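Local coordinates for Lin0012 protein (Listeria innocua, PDB 3K17) that probably acts as a phosphomevalonate kinase of the GHMP kinase family, using ATP to phosphorylate phosphomevalonate in the mevalonate route to isoprenoids, at residues Asn243-His246 and Phe247-Asn251; Ser273-Glu276 and Asn277-Leu281; Ala188-Ser191 and Leu192-Met196; Thr177-Gln180 and Glu181-Lys184. All coordinates share one frame; numbering follows the deposited sequence.

Contact 1. Residues Asn243-His246 and Phe247-Asn251; sequences NYQH and FLTRN
The phenol ring of Tyr244 has Leu248, one helical turn on, over one of its faces: CG of Leu248 sits above the ring, and CD1 comes within 3.7 Å of Tyr244 CE2. Phe247 meets the same ring obliquely, through its CD2, 4.2 Å from Tyr244 CE1, while the carbonyl O of Tyr244 lies near the plane of the Phe247 ring, at its edge. With CG anti to the backbone N (chi1 -176°), the Tyr244 ring is carried beside the carbonyl, along the helix toward both partners. At its far end, Tyr244 OH is hydrogen-bonded to Glu25 in a loop.

On another flank Gln245 O takes two bonds from Thr249, one from the backbone N and one from OG1, each 2.9 Å from Gln245 O and arriving from opposite faces of the carbonyl plane. Regular helical bonds run on either side of this pair, Leu248 N to Tyr244 O and Arg250 N to His246 O.

Helix 241-264 is thus two-sided here. Tyr244, Phe247 and Leu248 form a largely apolar, buried flank, whereas the hydroxyl of Thr249, on the exposed flank, donates within its own helix and ties its side chain back to the preceding turn.

Contact 2. Residues Ser273-Glu276 and Asn277-Leu281; sequences SIKE and NRRIL
This is a contact within one helix, between successive turns in the middle of helix 267-288, in the region assigned to the GHMP kinase C-terminal family; it is held by backbone bonds, with side chains packed against the carbonyls of the turn before. Asn277 N reaches Ser273 O at 2.8 Å, Arg278 N reaches Ile274 O at 2.8 Å, and Ile280 N lies 3.0 Å from Glu276 O.

Apolar parts of the second turn lean on the same oxygens. CB of Asn277 is 3.5 Å from Ser273 O, CB of Arg278 is 3.4 Å from Ile274 O, and CG2 of Ile280 comes to 3.5 Å from Glu276 O. As modelled, Arg279 folds back over the preceding turn, its chain bent at chi2 (-54°), with NH1 near Lys275 CB and in a weak bond to Lys275 O; but that oxygen is too close to the Arg279 side chain, so the details of this approach are doubtful.

The guanidinium groups find their partners outside this turn. Arg278 forms salt bridges with Glu293, Asp302 and Glu305, and Arg279 shares Glu305, so both arginines tie this helix to helix 295-306, and Arg278 also to the loop before it. Elsewhere around the helix, Asn277 packs on Met255 of helix 241-264, and Ile274 and Leu281 rest against strand 310-313.

Contact 3. Residues Ala188-Ser191 and Leu192-Met196; sequences AYKS and LEWFM
Ser191 OG accepts a hydrogen bond from Trp194 N, 3.0 Å away, and Ser191 O takes another from Phe195 N, at 3.2 Å with an N-H...O angle of 150°. Trp194 N also makes a weak bond to Ser191 O, so this amide is shared between the hydroxyl and the carbonyl of one residue. The chi1 of 77° puts OG between the backbone N and the carbonyl carbon of Ser191, turned back over the first turn of the helix.

Lys190 covers the adjoining ring. Bent at its second torsion and extended from there, its chain lies over one face of the Trp194 indole: CD stands 3.7 Å from the centroid of the six-membered ring, a CH-pi contact, and NZ is 4.1 Å from the centroid of the five-membered ring, 26° off its normal, a cation-pi contact. The ammonium is thus probably stabilised in part by the indole. Lys190 CB also approaches Phe195 CE2, at 4.1 Å.

In a second subunit, Thr87 OG1 is hydrogen-bonded to Tyr189 O and Glu67 to Tyr189 OH, placing the loop before the helix at a subunit interface. Within the chain, Phe195 O is met by Trp200 NE1. A serine at the N-cap whose hydroxyl takes the amide three residues on is the classic start of an alpha-helix, here helix 192-197.

Contact 4. Residues Thr177-Gln180 and Glu181-Lys184; sequences TFDQ and EWVK
The carboxylate of Asp179 turns onto the first turn of helix 180-187, swung away from its own backbone N by a chi1 of -168°. From there OD1 accepts from Trp182 N at 3.0 Å, the donor standing well above the carboxylate plane, 58° out of it. Trp182 CB packs against the same group, 3.3 Å from Asp179 CG.

Asp179 is therefore the N-cap of this helix, which follows strand 172-176, and its own carbonyl O takes Val183 N at 3.1 Å. The carboxylate, close to the amide end of the helix, would probably be stabilised by the helix dipole.

A chi1 of 56° tucks the Phe178 ring in over its own backbone; Val183 CG2 then meets it at CD1, 3.5 Å away, the two side chains crossing at about a right angle. Helix 141-156 packs on both residues through Leu153. Gln180 bends at chi2 and sends NE2 to the carbonyls of Gly159 and Val24, while its buried OE1 finds no polar partner in the model. Lys184, extended beyond CG, runs back past Gln180 O, with its CG 3.4 Å from that oxygen.

How the contacts relate
The four contacts form two touching pairs. Contacts 1 and 2 lie on consecutive helices, 241-264 and 267-288, with centres 12 Å apart: Arg250 NH2 makes a salt bridge to Glu276 OE1 at 2.5 Å, and beside it Ile280 packs on Phe247 and Arg250. Contacts 4 and 3 cap the starts of helices 180-187 and 192-197; their centres are 13 Å apart, and Trp182 CZ2 meets Trp194 CH2 at 3.5 Å, the indole planes about 30° from parallel. Between the pairs there is no touch, contacts 1 and 4 coming closest, about 9 Å between nearest atoms. A triethylene glycol, probably from crystallisation, lies about 4 Å from the side chain of Leu192 in contact 3.

Contact 1. Residues Asn243-His246 and Phe247-Asn251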
loop_
_atom_site.group_PDB
_atom_site.type_symbol
_atom_site.label_atom_id
_atom_site.label_comp_id
_atom_site.label_asym_id
_atom_site.label_seq_id
_atom_site.Cartn_x
_atom_site.Cartn_y
_atom_site.Cartn_z
ATOM N N ASN A 243 -3.214 18.368 39.637
ATOM C CA ASN A 243 -2.012 19.182 39.539
ATOM C C ASN A 243 -2.088 20.120 38.340
ATOM O O ASN A 243 -1.727 21.290 38.439
ATOM C CB ASN A 243 -0.773 18.289 39.425
ATOM C CG ASN A 243 -0.360 17.694 40.758
ATOM O OD1 ASN A 243 0.415 16.737 40.812
ATOM N ND2 ASN A 243 -0.869 18.266 41.843
ATOM N N TYR A 244 -2.560 19.602 37.210
ATOM C CA TYR A 244 -2.674 20.414 36.006
ATOM C C TYR A 244 -3.624 21.575 36.256
ATOM O O TYR A 244 -3.359 22.704 35.845
ATOM C CB TYR A 244 -3.189 19.578 34.832
ATOM C CG TYR A 244 -3.245 20.349 33.528
ATOM C CD1 TYR A 244 -2.074 20.751 32.883
ATOM C CD2 TYR A 244 -4.466 20.693 32.949
ATOM C CE1 TYR A 244 -2.117 21.478 31.694
ATOM C CE2 TYR A 244 -4.521 21.420 31.759
ATOM C CZ TYR A 244 -3.344 21.808 31.137
ATOM O OH TYR A 244 -3.394 22.514 29.955
ATOM N N GLN A 245 -4.730 21.298 36.940
ATOM C CA GLN A 245 -5.706 22.338 37.231
ATOM C C GLN A 245 -5.119 23.377 38.184
ATOM O O GLN A 245 -5.467 24.556 38.119
ATOM C CB GLN A 245 -6.982 21.730 37.828
ATOM C CG GLN A 245 -8.108 22.738 38.009
ATOM C CD GLN A 245 -8.445 23.480 36.721
ATOM O OE1 GLN A 245 -8.905 22.883 35.742
ATOM N NE2 GLN A 245 -8.213 24.791 36.718
ATOM N N HIS A 246 -4.229 22.936 39.067
ATOM C CA HIS A 246 -3.584 23.847 40.009
ATOM C C HIS A 246 -2.731 24.803 39.196
ATOM O O HIS A 246 -2.677 26.003 39.472
ATOM C CB HIS A 246 -2.689 23.078 40.984
ATOM C CG HIS A 246 -1.865 23.963 41.868
ATOM N ND1 HIS A 246 -2.424 24.832 42.781
ATOM C CD2 HIS A 246 -0.523 24.118 41.973
ATOM C CE1 HIS A 246 -1.463 25.483 43.411
ATOM N NE2 HIS A 246 -0.301 25.069 42.941
ATOM N N PHE A 247 -2.052 24.251 38.197
ATOM C CA PHE A 247 -1.211 25.040 37.308
ATOM C C PHE A 247 -2.057 26.119 36.638
ATOM O O PHE A 247 -1.735 27.303 36.707
ATOM C CB PHE A 247 -0.579 24.141 36.238
ATOM C CG PHE A 247 0.004 24.900 35.077
ATOM C CD1 PHE A 247 1.036 25.811 35.268
ATOM C CD2 PHE A 247 -0.495 24.715 33.792
ATOM C CE1 PHE A 247 1.560 26.533 34.193
ATOM C CE2 PHE A 247 0.023 25.430 32.713
ATOM C CZ PHE A 247 1.050 26.339 32.914
ATOM N N LEU A 248 -3.147 25.700 36.001
ATOM C CA LEU A 248 -4.041 26.631 35.317
ATOM C C LEU A 248 -4.556 27.725 36.245
ATOM O O LEU A 248 -4.416 28.913 35.960
ATOM C CB LEU A 248 -5.235 25.881 34.717
ATOM C CG LEU A 248 -4.979 24.911 33.559
ATOM C CD1 LEU A 248 -6.311 24.305 33.119
ATOM C CD2 LEU A 248 -4.315 25.643 32.394
ATOM N N THR A 249 -5.169 27.315 37.350
ATOM C CA THR A 249 -5.718 28.257 38.325
ATOM C C THR A 249 -4.659 29.263 38.733
ATOM O O THR A 249 -4.892 30.474 38.747
ATOM C CB THR A 249 -6.201 27.520 39.584
ATOM O OG1 THR A 249 -7.206 26.566 39.216
ATOM C CG2 THR A 249 -6.772 28.516 40.604
ATOM N N ARG A 250 -3.490 28.740 39.072
ATOM C CA ARG A 250 -2.366 29.566 39.480
ATOM C C ARG A 250 -1.984 30.503 38.326
ATOM O O ARG A 250 -1.721 31.690 38.526
ATOM C CB ARG A 250 -1.188 28.661 39.842
ATOM C CG ARG A 250 -0.058 29.371 40.543
ATOM C CD ARG A 250 -0.338 29.543 42.028
ATOM N NE ARG A 250 0.493 30.608 42.573
ATOM C CZ ARG A 250 0.282 31.894 42.333
ATOM N NH1 ARG A 250 -0.735 32.266 41.570
ATOM N NH2 ARG A 250 1.094 32.808 42.840
ATOM N N ASN A 251 -1.962 29.959 37.113
ATOM C CA ASN A 251 -1.620 30.747 35.937
ATOM C C ASN A 251 -2.586 31.908 35.743
ATOM O O ASN A 251 -2.172 33.024 35.449
ATOM C CB ASN A 251 -1.622 29.859 34.685
ATOM C CG ASN A 251 -1.580 30.666 33.396
ATOM O OD1 ASN A 251 -2.619 31.119 32.889
ATOM N ND2 ASN A 251 -0.379 30.865 32.867
#

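Contact 2. Residues Ser273-Glu276 and Asn277-Leu281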
loop_
_atom_site.group_PDB
_atom_site.type_symbol
_atom_site.label_atom_id
_atom_site.label_comp_id
_atom_site.label_asym_id
_atom_site.label_seq_id
_atom_site.Cartn_x
_atom_site.Cartn_y
_atom_site.Cartn_z
ATOM N N SER A 273 5.522 39.023 38.907
ATOM C CA SER A 273 4.632 38.168 38.122
ATOM C C SER A 273 5.437 37.202 37.257
ATOM O O SER A 273 5.095 36.024 37.131
ATOM C CB SER A 273 3.727 39.013 37.222
ATOM O OG SER A 273 2.904 39.870 37.985
ATOM N N ILE A 274 6.505 37.705 36.653
ATOM C CA ILE A 274 7.356 36.871 35.816
ATOM C C ILE A 274 8.006 35.775 36.669
ATOM O O ILE A 274 8.050 34.606 36.272
ATOM C CB ILE A 274 8.440 37.721 35.123
ATOM C CG1 ILE A 274 7.786 38.671 34.112
ATOM C CG2 ILE A 274 9.451 36.828 34.428
ATOM C CD1 ILE A 274 7.029 37.969 32.990
ATOM N N LYS A 275 8.491 36.149 37.853
ATOM C CA LYS A 275 9.124 35.181 38.740
ATOM C C LYS A 275 8.134 34.082 39.086
ATOM O O LYS A 275 8.476 32.897 39.075
ATOM C CB LYS A 275 9.600 35.848 40.034
ATOM C CG LYS A 275 10.607 36.968 39.856
ATOM C CD LYS A 275 11.135 37.409 41.223
ATOM C CE LYS A 275 11.713 38.811 41.183
ATOM N NZ LYS A 275 12.805 38.923 40.191
ATOM N N GLU A 276 6.899 34.475 39.388
ATOM C CA GLU A 276 5.866 33.505 39.730
ATOM C C GLU A 276 5.519 32.624 38.533
ATOM O O GLU A 276 5.359 31.408 38.677
ATOM C CB GLU A 276 4.601 34.210 40.226
ATOM C CG GLU A 276 4.792 35.033 41.492
ATOM C CD GLU A 276 3.472 35.522 42.056
ATOM O OE1 GLU A 276 2.647 34.668 42.433
ATOM O OE2 GLU A 276 3.255 36.750 42.118
ATOM N N ASN A 277 5.393 33.230 37.354
ATOM C CA ASN A 277 5.072 32.449 36.161
ATOM C C ASN A 277 6.186 31.429 35.968
ATOM O O ASN A 277 5.932 30.256 35.713
ATOM C CB ASN A 277 4.973 33.342 34.919
ATOM C CG ASN A 277 4.172 32.695 33.795
ATOM O OD1 ASN A 277 3.995 31.476 33.763
ATOM N ND2 ASN A 277 3.692 33.510 32.863
ATOM N N ARG A 278 7.427 31.887 36.095
ATOM C CA ARG A 278 8.573 31.001 35.944
ATOM C C ARG A 278 8.445 29.819 36.892
ATOM O O ARG A 278 8.687 28.679 36.511
ATOM C CB ARG A 278 9.881 31.738 36.255
ATOM C CG ARG A 278 11.102 30.816 36.228
ATOM C CD ARG A 278 12.367 31.481 36.743
ATOM N NE ARG A 278 13.490 30.548 36.689
ATOM C CZ ARG A 278 14.667 30.737 37.279
ATOM N NH1 ARG A 278 14.902 31.836 37.982
ATOM N NH2 ARG A 278 15.615 29.814 37.174
ATOM N N ARG A 279 8.057 30.107 38.129
ATOM C CA ARG A 279 7.918 29.082 39.151
ATOM C C ARG A 279 6.898 28.003 38.826
ATOM O O ARG A 279 7.207 26.813 38.914
ATOM C CB ARG A 279 7.571 29.725 40.500
ATOM C CG ARG A 279 8.600 30.747 40.997
ATOM C CD ARG A 279 10.003 30.158 41.033
ATOM N NE ARG A 279 10.972 31.026 41.705
ATOM C CZ ARG A 279 11.397 32.201 41.244
ATOM N NH1 ARG A 279 10.945 32.680 40.092
ATOM N NH2 ARG A 279 12.292 32.893 41.936
ATOM N N ILE A 280 5.687 28.401 38.443
ATOM C CA ILE A 280 4.659 27.411 38.135
ATOM C C ILE A 280 5.022 26.573 36.913
ATOM O O ILE A 280 4.598 25.428 36.794
ATOM C CB ILE A 280 3.273 28.067 37.919
ATOM C CG1 ILE A 280 3.267 28.906 36.642
ATOM C CG2 ILE A 280 2.928 28.945 39.120
ATOM C CD1 ILE A 280 1.908 29.490 36.321
ATOM N N LEU A 281 5.809 27.143 36.005
ATOM C CA LEU A 281 6.227 26.405 34.817
ATOM C C LEU A 281 7.290 25.399 35.240
ATOM O O LEU A 281 7.375 24.302 34.689
ATOM C CB LEU A 281 6.770 27.363 33.748
ATOM C CG LEU A 281 5.697 28.142 32.968
ATOM C CD1 LEU A 281 6.333 29.218 32.108
ATOM C CD2 LEU A 281 4.895 27.178 32.114
#

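Contact 3. Residues Ala188-Ser191 and Leu192-Met196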
loop_
_atom_site.group_PDB
_atom_site.type_symbol
_atom_site.label_atom_id
_atom_site.label_comp_id
_atom_site.label_asym_id
_atom_site.label_seq_id
_atom_site.Cartn_x
_atom_site.Cartn_y
_atom_site.Cartn_z
ATOM N N ALA A 188 -16.738 20.726 10.753
ATOM C CA ALA A 188 -17.393 19.689 9.963
ATOM C C ALA A 188 -18.723 20.102 9.340
ATOM O O ALA A 188 -19.147 19.500 8.353
ATOM C CB ALA A 188 -17.604 18.442 10.810
ATOM N N TYR A 189 -19.387 21.118 9.890
ATOM C CA TYR A 189 -20.682 21.496 9.333
ATOM C C TYR A 189 -20.951 22.965 9.029
ATOM O O TYR A 189 -22.040 23.303 8.569
ATOM C CB TYR A 189 -21.809 20.925 10.209
ATOM C CG TYR A 189 -21.969 21.550 11.581
ATOM C CD1 TYR A 189 -22.843 22.619 11.783
ATOM C CD2 TYR A 189 -21.271 21.056 12.681
ATOM C CE1 TYR A 189 -23.021 23.179 13.050
ATOM C CE2 TYR A 189 -21.439 21.608 13.952
ATOM C CZ TYR A 189 -22.319 22.671 14.130
ATOM O OH TYR A 189 -22.502 23.219 15.386
ATOM N N LYS A 190 -19.972 23.835 9.258
ATOM C CA LYS A 190 -20.156 25.261 8.969
ATOM C C LYS A 190 -19.237 25.687 7.835
ATOM O O LYS A 190 -18.132 25.174 7.712
ATOM C CB LYS A 190 -19.854 26.111 10.210
ATOM C CG LYS A 190 -20.863 25.955 11.345
ATOM C CD LYS A 190 -22.211 26.557 10.953
ATOM C CE LYS A 190 -23.224 26.490 12.092
ATOM N NZ LYS A 190 -24.539 27.083 11.696
ATOM N N SER A 191 -19.688 26.621 7.003
ATOM C CA SER A 191 -18.855 27.087 5.905
ATOM C C SER A 191 -17.819 28.064 6.445
ATOM O O SER A 191 -17.941 28.565 7.567
ATOM C CB SER A 191 -19.690 27.794 4.836
ATOM O OG SER A 191 -20.032 29.113 5.247
ATOM N N LEU A 192 -16.797 28.324 5.641
ATOM C CA LEU A 192 -15.752 29.257 6.015
ATOM C C LEU A 192 -16.372 30.660 6.110
ATOM O O LEU A 192 -16.009 31.461 6.975
ATOM C CB LEU A 192 -14.649 29.234 4.956
ATOM C CG LEU A 192 -13.467 30.175 5.172
ATOM C CD1 LEU A 192 -12.777 29.823 6.478
ATOM C CD2 LEU A 192 -12.509 30.069 3.997
ATOM N N GLU A 193 -17.320 30.947 5.221
ATOM C CA GLU A 193 -17.979 32.253 5.213
ATOM C C GLU A 193 -18.715 32.494 6.524
ATOM O O GLU A 193 -18.754 33.616 7.023
ATOM C CB GLU A 193 -18.966 32.356 4.046
ATOM C CG GLU A 193 -19.661 33.713 3.963
ATOM C CD GLU A 193 -20.612 33.822 2.780
ATOM O OE1 GLU A 193 -21.432 32.897 2.596
ATOM O OE2 GLU A 193 -20.542 34.834 2.041
ATOM N N TRP A 194 -19.291 31.434 7.077
ATOM C CA TRP A 194 -20.014 31.525 8.337
ATOM C C TRP A 194 -19.034 31.819 9.472
ATOM O O TRP A 194 -19.339 32.577 10.394
ATOM C CB TRP A 194 -20.748 30.210 8.621
ATOM C CG TRP A 194 -21.540 30.226 9.891
ATOM C CD1 TRP A 194 -22.837 30.630 10.050
ATOM C CD2 TRP A 194 -21.066 29.879 11.194
ATOM N NE1 TRP A 194 -23.199 30.558 11.378
ATOM C CE2 TRP A 194 -22.129 30.100 12.101
ATOM C CE3 TRP A 194 -19.842 29.403 11.687
ATOM C CZ2 TRP A 194 -22.004 29.861 13.471
ATOM C CZ3 TRP A 194 -19.718 29.167 13.053
ATOM C CH2 TRP A 194 -20.795 29.396 13.928
ATOM N N PHE A 195 -17.857 31.207 9.403
ATOM C CA PHE A 195 -16.831 31.403 10.426
ATOM C C PHE A 195 -16.333 32.842 10.455
ATOM O O PHE A 195 -16.039 33.380 11.522
ATOM C CB PHE A 195 -15.637 30.467 10.170
ATOM C CG PHE A 195 -15.747 29.129 10.848
ATOM C CD1 PHE A 195 -15.715 29.038 12.237
ATOM C CD2 PHE A 195 -15.832 27.957 10.100
ATOM C CE1 PHE A 195 -15.760 27.800 12.879
ATOM C CE2 PHE A 195 -15.877 26.704 10.727
ATOM C CZ PHE A 195 -15.839 26.622 12.119
HETATM N N MSE A 196 -16.235 33.456 9.276
HETATM C CA MSE A 196 -15.748 34.827 9.152
HETATM C C MSE A 196 -16.718 35.861 9.705
HETATM O O MSE A 196 -16.303 36.885 10.243
HETATM C CB MSE A 196 -15.460 35.161 7.683
HETATM C CG MSE A 196 -14.314 34.376 7.058
HETATM SE SE MSE A 196 -12.640 34.567 8.032
HETATM C CE MSE A 196 -12.731 32.930 9.058
#

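Contact 4. Residues Thr177-Gln180 and Glu181-Lys184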
loop_
_atom_site.group_PDB
_atom_site.type_symbol
_atom_site.label_atom_id
_atom_site.label_comp_id
_atom_site.label_asym_id
_atom_site.label_seq_id
_atom_site.Cartn_x
_atom_site.Cartn_y
_atom_site.Cartn_z
ATOM N N THR A 177 -7.426 32.979 24.176
ATOM C CA THR A 177 -7.803 31.878 23.304
ATOM C C THR A 177 -9.296 31.694 23.077
ATOM O O THR A 177 -10.082 31.667 24.022
ATOM C CB THR A 177 -7.217 30.558 23.843
ATOM O OG1 THR A 177 -5.833 30.757 24.169
ATOM C CG2 THR A 177 -7.344 29.445 22.799
ATOM N N PHE A 178 -9.672 31.554 21.809
ATOM C CA PHE A 178 -11.061 31.349 21.427
ATOM C C PHE A 178 -11.506 29.967 21.886
ATOM O O PHE A 178 -10.686 29.152 22.312
ATOM C CB PHE A 178 -11.200 31.474 19.906
ATOM C CG PHE A 178 -10.303 30.535 19.133
ATOM C CD1 PHE A 178 -10.644 29.196 18.971
ATOM C CD2 PHE A 178 -9.120 30.996 18.567
ATOM C CE1 PHE A 178 -9.814 28.323 18.247
ATOM C CE2 PHE A 178 -8.283 30.133 17.844
ATOM C CZ PHE A 178 -8.632 28.799 17.686
ATOM N N ASP A 179 -12.805 29.702 21.799
ATOM C CA ASP A 179 -13.350 28.414 22.212
ATOM C C ASP A 179 -12.951 27.345 21.197
ATOM O O ASP A 179 -13.601 27.175 20.167
ATOM C CB ASP A 179 -14.873 28.493 22.309
ATOM C CG ASP A 179 -15.470 27.294 23.016
ATOM O OD1 ASP A 179 -14.953 26.172 22.834
ATOM O OD2 ASP A 179 -16.467 27.476 23.744
ATOM N N GLN A 180 -11.877 26.631 21.517
ATOM C CA GLN A 180 -11.314 25.584 20.667
ATOM C C GLN A 180 -12.304 24.518 20.208
ATOM O O GLN A 180 -12.403 24.218 19.017
ATOM C CB GLN A 180 -10.159 24.907 21.406
ATOM C CG GLN A 180 -8.998 25.839 21.737
ATOM C CD GLN A 180 -7.835 25.690 20.769
ATOM O OE1 GLN A 180 -8.024 25.687 19.561
ATOM N NE2 GLN A 180 -6.628 25.571 21.304
ATOM N N GLU A 181 -13.021 23.941 21.164
ATOM C CA GLU A 181 -13.994 22.898 20.880
ATOM C C GLU A 181 -15.116 23.446 19.996
ATOM O O GLU A 181 -15.612 22.761 19.098
ATOM C CB GLU A 181 -14.565 22.367 22.192
ATOM C CG GLU A 181 -14.971 20.914 22.146
ATOM C CD GLU A 181 -15.580 20.443 23.454
ATOM O OE1 GLU A 181 -16.611 21.014 23.872
ATOM O OE2 GLU A 181 -15.023 19.501 24.062
ATOM N N TRP A 182 -15.504 24.689 20.259
ATOM C CA TRP A 182 -16.555 25.347 19.495
ATOM C C TRP A 182 -16.151 25.401 18.021
ATOM O O TRP A 182 -16.951 25.127 17.136
ATOM C CB TRP A 182 -16.760 26.763 20.032
ATOM C CG TRP A 182 -17.866 27.531 19.387
ATOM C CD1 TRP A 182 -19.182 27.554 19.763
ATOM C CD2 TRP A 182 -17.752 28.422 18.274
ATOM N NE1 TRP A 182 -19.892 28.412 18.953
ATOM C CE2 TRP A 182 -19.038 28.957 18.032
ATOM C CE3 TRP A 182 -16.687 28.825 17.456
ATOM C CZ2 TRP A 182 -19.285 29.876 17.008
ATOM C CZ3 TRP A 182 -16.932 29.735 16.442
ATOM C CH2 TRP A 182 -18.222 30.253 16.225
ATOM N N VAL A 183 -14.890 25.748 17.768
ATOM C CA VAL A 183 -14.377 25.844 16.406
ATOM C C VAL A 183 -14.245 24.496 15.711
ATOM O O VAL A 183 -14.767 24.299 14.610
ATOM C CB VAL A 183 -12.993 26.532 16.378
ATOM C CG1 VAL A 183 -12.372 26.399 14.988
ATOM C CG2 VAL A 183 -13.135 28.010 16.744
ATOM N N LYS A 184 -13.543 23.571 16.355
ATOM C CA LYS A 184 -13.316 22.254 15.781
ATOM C C LYS A 184 -14.592 21.514 15.410
ATOM O O LYS A 184 -14.664 20.911 14.343
ATOM C CB LYS A 184 -12.472 21.409 16.738
ATOM C CG LYS A 184 -11.057 21.952 16.930
ATOM C CD LYS A 184 -10.319 21.228 18.047
ATOM C CE LYS A 184 -9.029 21.946 18.410
ATOM N NZ LYS A 184 -8.250 21.207 19.445
#